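Local atomic coordinates of type IV secretion system protein VirB11 (PDB entry 2GZA), a protein that hydrolyses ATP as the hexameric VirB11 ATPase of the Brucella suis type IV secretion system, a member of the GSP E family linked to virulence. Residues E27-W32 / G47-E52; I102-P107 / G113-T118. One frame throughout, in Å; residues are numbered along the deposited sequence.

Contact 1 (E27-W32 / G47-E52)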
ATOM      1  N   GLU C  27     -46.179  30.526   1.931  1.00 37.42           N
ATOM      2  CA  GLU C  27     -47.114  31.447   2.592  1.00 37.33           C
ATOM      3  C   GLU C  27     -47.534  31.109   4.021  1.00 37.06           C
ATOM      4  O   GLU C  27     -47.594  32.007   4.859  1.00 37.02           O
ATOM      5  CB  GLU C  27     -48.369  31.648   1.732  1.00 37.53           C
ATOM      6  CG  GLU C  27     -48.487  33.036   1.103  1.00 38.25           C
ATOM      7  CD  GLU C  27     -49.019  34.088   2.066  1.00 39.07           C
ATOM      8  OE1 GLU C  27     -50.099  34.650   1.800  1.00 41.05           O
ATOM      9  OE2 GLU C  27     -48.372  34.357   3.092  1.00 39.15           O
ATOM     10  N   PRO C  28     -47.857  29.829   4.307  1.00 37.02           N
ATOM     11  CA  PRO C  28     -48.241  29.526   5.685  1.00 36.94           C
ATOM     12  C   PRO C  28     -47.097  29.613   6.693  1.00 37.00           C
ATOM     13  O   PRO C  28     -47.355  29.537   7.893  1.00 37.21           O
ATOM     14  CB  PRO C  28     -48.764  28.086   5.602  1.00 36.88           C
ATOM     15  CG  PRO C  28     -48.946  27.796   4.153  1.00 36.69           C
ATOM     16  CD  PRO C  28     -47.934  28.624   3.460  1.00 36.95           C
ATOM     17  N   LEU C  29     -45.865  29.779   6.210  1.00 36.87           N
ATOM     18  CA  LEU C  29     -44.677  29.910   7.064  1.00 36.73           C
ATOM     19  C   LEU C  29     -44.152  31.345   7.098  1.00 36.79           C
ATOM     20  O   LEU C  29     -43.136  31.636   7.738  1.00 36.70           O
ATOM     21  CB  LEU C  29     -43.578  28.938   6.612  1.00 36.40           C
ATOM     22  CG  LEU C  29     -43.930  27.444   6.630  1.00 35.96           C
ATOM     23  CD1 LEU C  29     -42.794  26.594   6.081  1.00 35.24           C
ATOM     24  CD2 LEU C  29     -44.330  26.978   8.029  1.00 35.41           C
ATOM     25  N   ARG C  30     -44.879  32.229   6.421  1.00 36.88           N
ATOM     26  CA  ARG C  30     -44.527  33.638   6.270  1.00 36.97           C
ATOM     27  C   ARG C  30     -44.221  34.356   7.590  1.00 36.74           C
ATOM     28  O   ARG C  30     -43.209  35.045   7.675  1.00 36.84           O
ATOM     29  CB  ARG C  30     -45.617  34.359   5.461  1.00 36.92           C
ATOM     30  CG  ARG C  30     -45.128  35.517   4.586  1.00 37.94           C
ATOM     31  CD  ARG C  30     -44.735  35.078   3.166  1.00 39.25           C
ATOM     32  NE  ARG C  30     -43.455  34.373   3.110  1.00 40.12           N
ATOM     33  CZ  ARG C  30     -42.266  34.957   3.224  1.00 40.47           C
ATOM     34  NH1 ARG C  30     -42.180  36.266   3.409  1.00 41.73           N
ATOM     35  NH2 ARG C  30     -41.156  34.235   3.163  1.00 40.53           N
ATOM     36  N   PRO C  31     -45.075  34.184   8.622  1.00 36.74           N
ATOM     37  CA  PRO C  31     -44.818  34.826   9.921  1.00 36.74           C
ATOM     38  C   PRO C  31     -43.448  34.508  10.527  1.00 36.73           C
ATOM     39  O   PRO C  31     -42.775  35.426  11.007  1.00 36.74           O
ATOM     40  CB  PRO C  31     -45.945  34.282  10.804  1.00 36.60           C
ATOM     41  CG  PRO C  31     -47.036  33.959   9.851  1.00 36.60           C
ATOM     42  CD  PRO C  31     -46.342  33.429   8.639  1.00 36.68           C
ATOM     43  N   TRP C  32     -43.049  33.234  10.484  1.00 36.52           N
ATOM     44  CA  TRP C  32     -41.783  32.786  11.060  1.00 36.55           C
ATOM     45  C   TRP C  32     -40.603  33.150  10.171  1.00 36.77           C
ATOM     46  O   TRP C  32     -39.507  33.437  10.655  1.00 36.69           O
ATOM     47  CB  TRP C  32     -41.814  31.274  11.297  1.00 36.18           C
ATOM     48  CG  TRP C  32     -42.903  30.860  12.225  1.00 35.91           C
ATOM     49  CD1 TRP C  32     -42.840  30.802  13.583  1.00 35.89           C
ATOM     50  CD2 TRP C  32     -44.229  30.460  11.870  1.00 35.43           C
ATOM     51  NE1 TRP C  32     -44.042  30.388  14.097  1.00 35.82           N
ATOM     52  CE2 TRP C  32     -44.911  30.170  13.065  1.00 35.31           C
ATOM     53  CE3 TRP C  32     -44.905  30.322  10.657  1.00 35.22           C
ATOM     54  CZ2 TRP C  32     -46.234  29.744  13.084  1.00 35.26           C
ATOM     55  CZ3 TRP C  32     -46.221  29.900  10.677  1.00 35.25           C
ATOM     56  CH2 TRP C  32     -46.872  29.617  11.882  1.00 35.39           C
ATOM     57  N   GLY C  47     -49.614  20.250  10.194  1.00 38.15           N
ATOM     58  CA  GLY C  47     -50.320  20.938  11.264  1.00 38.42           C
ATOM     59  C   GLY C  47     -49.471  21.670  12.287  1.00 38.68           C
ATOM     60  O   GLY C  47     -50.010  22.372  13.136  1.00 38.79           O
ATOM     61  N   GLU C  48     -48.153  21.519  12.224  1.00 38.95           N
ATOM     62  CA  GLU C  48     -47.306  22.182  13.209  1.00 39.21           C
ATOM     63  C   GLU C  48     -46.011  22.744  12.652  1.00 39.17           C
ATOM     64  O   GLU C  48     -45.549  22.339  11.585  1.00 39.25           O
ATOM     65  CB  GLU C  48     -47.041  21.283  14.431  1.00 39.27           C
ATOM     66  CG  GLU C  48     -46.934  19.790  14.160  1.00 39.49           C
ATOM     67  CD  GLU C  48     -46.046  19.086  15.170  1.00 40.56           C
ATOM     68  OE1 GLU C  48     -46.574  18.513  16.144  1.00 40.60           O
ATOM     69  OE2 GLU C  48     -44.812  19.112  14.995  1.00 40.70           O
ATOM     70  N   VAL C  49     -45.461  23.717  13.370  1.00 39.12           N
ATOM     71  CA  VAL C  49     -44.125  24.221  13.097  1.00 38.93           C
ATOM     72  C   VAL C  49     -43.331  24.297  14.396  1.00 38.72           C
ATOM     73  O   VAL C  49     -43.894  24.524  15.468  1.00 38.72           O
ATOM     74  CB  VAL C  49     -44.117  25.595  12.348  1.00 38.93           C
ATOM     75  CG1 VAL C  49     -45.312  25.735  11.432  1.00 38.34           C
ATOM     76  CG2 VAL C  49     -44.050  26.763  13.309  1.00 39.15           C
ATOM     77  N   PHE C  50     -42.031  24.070  14.291  1.00 38.43           N
ATOM     78  CA  PHE C  50     -41.118  24.309  15.392  1.00 38.40           C
ATOM     79  C   PHE C  50     -40.087  25.335  14.954  1.00 38.79           C
ATOM     80  O   PHE C  50     -39.478  25.190  13.893  1.00 38.81           O
ATOM     81  CB  PHE C  50     -40.443  23.010  15.842  1.00 37.88           C
ATOM     82  CG  PHE C  50     -41.253  22.209  16.809  1.00 36.73           C
ATOM     83  CD1 PHE C  50     -42.173  21.267  16.360  1.00 35.44           C
ATOM     84  CD2 PHE C  50     -41.106  22.392  18.172  1.00 35.82           C
ATOM     85  CE1 PHE C  50     -42.921  20.523  17.257  1.00 34.29           C
ATOM     86  CE2 PHE C  50     -41.857  21.649  19.075  1.00 34.66           C
ATOM     87  CZ  PHE C  50     -42.763  20.711  18.612  1.00 34.20           C
ATOM     88  N   CYS C  51     -39.909  26.379  15.752  1.00 39.22           N
ATOM     89  CA  CYS C  51     -38.913  27.397  15.432  1.00 39.80           C
ATOM     90  C   CYS C  51     -37.895  27.617  16.545  1.00 40.10           C
ATOM     91  O   CYS C  51     -38.212  27.512  17.727  1.00 40.03           O
ATOM     92  CB  CYS C  51     -39.571  28.711  14.991  1.00 39.76           C
ATOM     93  SG  CYS C  51     -40.452  29.589  16.278  1.00 39.49           S
ATOM     94  N   GLU C  52     -36.660  27.886  16.140  1.00 40.68           N
ATOM     95  CA  GLU C  52     -35.568  28.139  17.064  1.00 41.38           C
ATOM     96  C   GLU C  52     -35.472  29.635  17.343  1.00 41.57           C
ATOM     97  O   GLU C  52     -35.156  30.423  16.443  1.00 41.69           O
ATOM     98  CB  GLU C  52     -34.250  27.611  16.489  1.00 41.31           C
ATOM     99  CG  GLU C  52     -33.008  28.075  17.240  1.00 41.75           C
ATOM    100  CD  GLU C  52     -31.752  27.327  16.833  1.00 42.50           C
ATOM    101  OE1 GLU C  52     -31.759  26.078  16.872  1.00 43.02           O
ATOM    102  OE2 GLU C  52     -30.748  27.989  16.492  1.00 43.03           O
TER
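The indole of Trp-32 has Val-49 on one face and CB of the preceding Pro-31 on the other, while Pro-28 O and Leu-29 CA lie at its edge. Val-49 CG2 comes up from the strand against the indole reaching out of the helix and settles over the five-membered ring, 3.8 Å from its centroid and 23° off the normal, a CH-pi contact. It is off-centre, with Val-49 CG2 closest to the ring-fusion atom Trp-32 CE2 at 3.5 Å. The other Val-49 branch, CG1, meets Leu-29 CD2 at 3.8 Å; these two side chains run past each other in opposite directions. Two residues along the strand, with chi1 at 69°, Cys-51 SG lies between its backbone N and carbonyl carbon, from where it meets Trp-32 CD1 obliquely at 3.8 Å, a sulfur-aromatic contact. Tyr-60 of strand 57-61 also meets the indole, their planes inclined by about 55°, and Val-41 of strand 40-43 touches it. The 3-10 turn and the start of helix 30-34 are thus laid against one face of the antiparallel N-terminal sheet. No hydrogen bond joins the two segments, so dispersion and the weak CH-pi and sulfur-aromatic terms hold 27-32 to the strand.

Contact 2 (I102-P107 / G113-T118)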
ATOM      1  N   ILE C 102     -32.841  25.140   2.702  1.00 38.72           N
ATOM      2  CA  ILE C 102     -33.985  24.301   3.000  1.00 38.49           C
ATOM      3  C   ILE C 102     -33.678  22.825   2.742  1.00 38.46           C
ATOM      4  O   ILE C 102     -33.206  22.449   1.668  1.00 38.31           O
ATOM      5  CB  ILE C 102     -35.266  24.785   2.246  1.00 38.42           C
ATOM      6  CG1 ILE C 102     -36.491  23.964   2.656  1.00 38.36           C
ATOM      7  CG2 ILE C 102     -35.057  24.778   0.736  1.00 38.38           C
ATOM      8  CD1 ILE C 102     -37.819  24.563   2.225  1.00 38.23           C
ATOM      9  N   GLN C 103     -33.922  22.001   3.751  1.00 38.37           N
ATOM     10  CA  GLN C 103     -33.851  20.564   3.584  1.00 38.43           C
ATOM     11  C   GLN C 103     -35.218  19.942   3.701  1.00 38.48           C
ATOM     12  O   GLN C 103     -35.950  20.194   4.658  1.00 38.40           O
ATOM     13  CB  GLN C 103     -32.868  19.922   4.546  1.00 38.40           C
ATOM     14  CG  GLN C 103     -31.636  19.420   3.831  1.00 38.77           C
ATOM     15  CD  GLN C 103     -31.714  17.945   3.483  1.00 40.07           C
ATOM     16  OE1 GLN C 103     -30.786  17.387   2.898  1.00 40.61           O
ATOM     17  NE2 GLN C 103     -32.815  17.291   3.858  1.00 40.51           N
ATOM     18  N   ILE C 104     -35.560  19.146   2.697  1.00 38.57           N
ATOM     19  CA  ILE C 104     -36.840  18.465   2.657  1.00 38.81           C
ATOM     20  C   ILE C 104     -36.664  16.959   2.507  1.00 38.94           C
ATOM     21  O   ILE C 104     -35.960  16.480   1.611  1.00 38.98           O
ATOM     22  CB  ILE C 104     -37.775  19.017   1.551  1.00 38.80           C
ATOM     23  CG1 ILE C 104     -37.998  20.524   1.740  1.00 39.31           C
ATOM     24  CG2 ILE C 104     -39.115  18.269   1.558  1.00 38.56           C
ATOM     25  CD1 ILE C 104     -38.927  21.162   0.729  1.00 39.57           C
ATOM     26  N   VAL C 105     -37.295  16.225   3.416  1.00 39.00           N
ATOM     27  CA  VAL C 105     -37.371  14.772   3.335  1.00 39.05           C
ATOM     28  C   VAL C 105     -38.834  14.367   3.198  1.00 39.15           C
ATOM     29  O   VAL C 105     -39.681  14.822   3.966  1.00 39.04           O
ATOM     30  CB  VAL C 105     -36.771  14.085   4.578  1.00 39.20           C
ATOM     31  CG1 VAL C 105     -36.544  12.594   4.311  1.00 39.01           C
ATOM     32  CG2 VAL C 105     -35.481  14.757   4.991  1.00 38.28           C
ATOM     33  N   ARG C 106     -39.126  13.522   2.211  1.00 39.32           N
ATOM     34  CA  ARG C 106     -40.488  13.029   2.006  1.00 39.60           C
ATOM     35  C   ARG C 106     -40.643  11.508   2.263  1.00 39.63           C
ATOM     36  O   ARG C 106     -39.647  10.785   2.283  1.00 39.53           O
ATOM     37  CB  ARG C 106     -41.058  13.475   0.649  1.00 39.53           C
ATOM     38  CG  ARG C 106     -40.448  12.828  -0.564  1.00 40.20           C
ATOM     39  CD  ARG C 106     -41.468  12.701  -1.679  1.00 41.13           C
ATOM     40  NE  ARG C 106     -42.206  11.437  -1.596  1.00 42.65           N
ATOM     41  CZ  ARG C 106     -43.352  11.182  -2.216  1.00 42.43           C
ATOM     42  NH1 ARG C 106     -43.927  12.103  -2.979  1.00 42.14           N
ATOM     43  NH2 ARG C 106     -43.931   9.998  -2.066  1.00 41.96           N
ATOM     44  N   PRO C 107     -41.894  11.047   2.487  1.00 39.77           N
ATOM     45  CA  PRO C 107     -42.466   9.784   2.979  1.00 39.87           C
ATOM     46  C   PRO C 107     -41.868   8.377   2.793  1.00 40.05           C
ATOM     47  O   PRO C 107     -42.180   7.510   3.614  1.00 40.53           O
ATOM     48  CB  PRO C 107     -43.873   9.820   2.427  1.00 39.76           C
ATOM     49  CG  PRO C 107     -44.223  11.201   2.627  1.00 40.34           C
ATOM     50  CD  PRO C 107     -42.990  12.000   2.255  1.00 39.87           C
ATOM     51  N   GLY C 113     -47.154   9.828   5.890  1.00 37.29           N
ATOM     52  CA  GLY C 113     -48.115  10.875   6.173  1.00 37.17           C
ATOM     53  C   GLY C 113     -47.477  12.109   6.776  1.00 37.24           C
ATOM     54  O   GLY C 113     -48.185  12.979   7.286  1.00 37.40           O
ATOM     55  N   THR C 114     -46.143  12.174   6.740  1.00 37.14           N
ATOM     56  CA  THR C 114     -45.383  13.360   7.177  1.00 36.91           C
ATOM     57  C   THR C 114     -44.385  13.809   6.114  1.00 36.63           C
ATOM     58  O   THR C 114     -43.916  13.006   5.311  1.00 36.38           O
ATOM     59  CB  THR C 114     -44.572  13.118   8.481  1.00 36.97           C
ATOM     60  OG1 THR C 114     -43.466  12.248   8.208  1.00 37.11           O
ATOM     61  CG2 THR C 114     -45.430  12.512   9.581  1.00 37.20           C
ATOM     62  N   ILE C 115     -44.074  15.103   6.124  1.00 36.60           N
ATOM     63  CA  ILE C 115     -42.949  15.658   5.382  1.00 36.38           C
ATOM     64  C   ILE C 115     -42.084  16.407   6.389  1.00 36.37           C
ATOM     65  O   ILE C 115     -42.611  17.081   7.275  1.00 36.47           O
ATOM     66  CB  ILE C 115     -43.412  16.643   4.290  1.00 36.32           C
ATOM     67  CG1 ILE C 115     -44.478  16.010   3.389  1.00 36.43           C
ATOM     68  CG2 ILE C 115     -42.221  17.204   3.498  1.00 35.93           C
ATOM     69  CD1 ILE C 115     -43.959  15.010   2.385  1.00 36.64           C
ATOM     70  N   SER C 116     -40.769  16.287   6.261  1.00 36.29           N
ATOM     71  CA  SER C 116     -39.868  17.063   7.106  1.00 36.14           C
ATOM     72  C   SER C 116     -39.252  18.228   6.351  1.00 36.13           C
ATOM     73  O   SER C 116     -38.605  18.044   5.315  1.00 36.11           O
ATOM     74  CB  SER C 116     -38.760  16.195   7.716  1.00 36.14           C
ATOM     75  OG  SER C 116     -37.903  16.986   8.525  1.00 35.35           O
ATOM     76  N   VAL C 117     -39.456  19.426   6.890  1.00 35.93           N
ATOM     77  CA  VAL C 117     -38.907  20.652   6.329  1.00 35.71           C
ATOM     78  C   VAL C 117     -38.013  21.316   7.363  1.00 35.72           C
ATOM     79  O   VAL C 117     -38.397  21.457   8.523  1.00 35.71           O
ATOM     80  CB  VAL C 117     -40.039  21.622   5.875  1.00 35.56           C
ATOM     81  CG1 VAL C 117     -39.533  23.046   5.683  1.00 35.34           C
ATOM     82  CG2 VAL C 117     -40.669  21.131   4.598  1.00 35.56           C
ATOM     83  N   THR C 118     -36.816  21.702   6.948  1.00 35.76           N
ATOM     84  CA  THR C 118     -35.960  22.511   7.801  1.00 35.80           C
ATOM     85  C   THR C 118     -35.419  23.696   7.026  1.00 35.98           C
ATOM     86  O   THR C 118     -34.743  23.538   6.014  1.00 36.06           O
ATOM     87  CB  THR C 118     -34.826  21.702   8.411  1.00 35.67           C
ATOM     88  OG1 THR C 118     -35.377  20.578   9.105  1.00 34.49           O
ATOM     89  CG2 THR C 118     -34.035  22.579   9.383  1.00 35.62           C
TER
HETATM   90  O   HOH W   1     -35.879  18.559   7.089  1.00 18.87           O
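A beta hairpin of the six-stranded antiparallel sheet is formed here by strands 101-105 and 116-120; segments 102-105 and 116-118 run antiparallel (172°), their axes 4.8 Å apart at closest. Two hydrogen-bonded pairs flank one non-hydrogen-bonded pair. Gln-103 and Thr-118 exchange N-H and C=O, with Gln-103 N to Thr-118 O at 2.9 Å, and Val-105 and Ser-116 do the same, with Ser-116 N to Val-105 O also at 2.9 Å. Between them lie Ile-104 and Val-117, the non-hydrogen-bonded pair; Ile-104 CA sits 3.2 Å from Ser-116 O in a CA-H...O contact. On the Ile-104 face, Ile-104 CG1 lies beside Val-117 CG2 at 4.0 Å, the two side chains pointing the same way, and Ile-104 CG2 meets Ile-115 CG2 at 3.8 Å. Ile-115 continues onto Leu-70 and Ile-71 of helix 67-81, which covers this face. On the opposite face, Gln-103 and Val-105 touch Ser-247 of helix 241-248, and a water donates to Gln-103 O at 2.9 Å. With chi1 at 180°, Ser-116 turns OG away from its own amide and to the water that Thr-118 OG1 also binds. Gln-103 O takes both the Thr-118 amide and the water, which links three residues across the strands. The Ile-104 side is aliphatic; the other is mixed, its water giving buried polar atoms a partner.

How the contacts relate
From the N terminus, helix 13-26 leads into 27-32, and contact 1 closes a loop of 14 residues when the chain returns in strand 48-52, having passed through strand 40-43. Helix 67-81 and strand 91-95 follow before contact 2 closes a loop of five residues between its segments, 108-112. The two loops are in series, neither enclosing nor crossing the other. Their centres are 14 Å apart and their nearest atoms about 5 Å, without touching, yet both reach the same antiparallel sheet. Strand 40-43 lies between 48-52 and 116-120 there: contact 1 ties the start of helix 30-34 and the 3-10 turn before it to strand 48-52, and contact 2 joins two neighbouring strands.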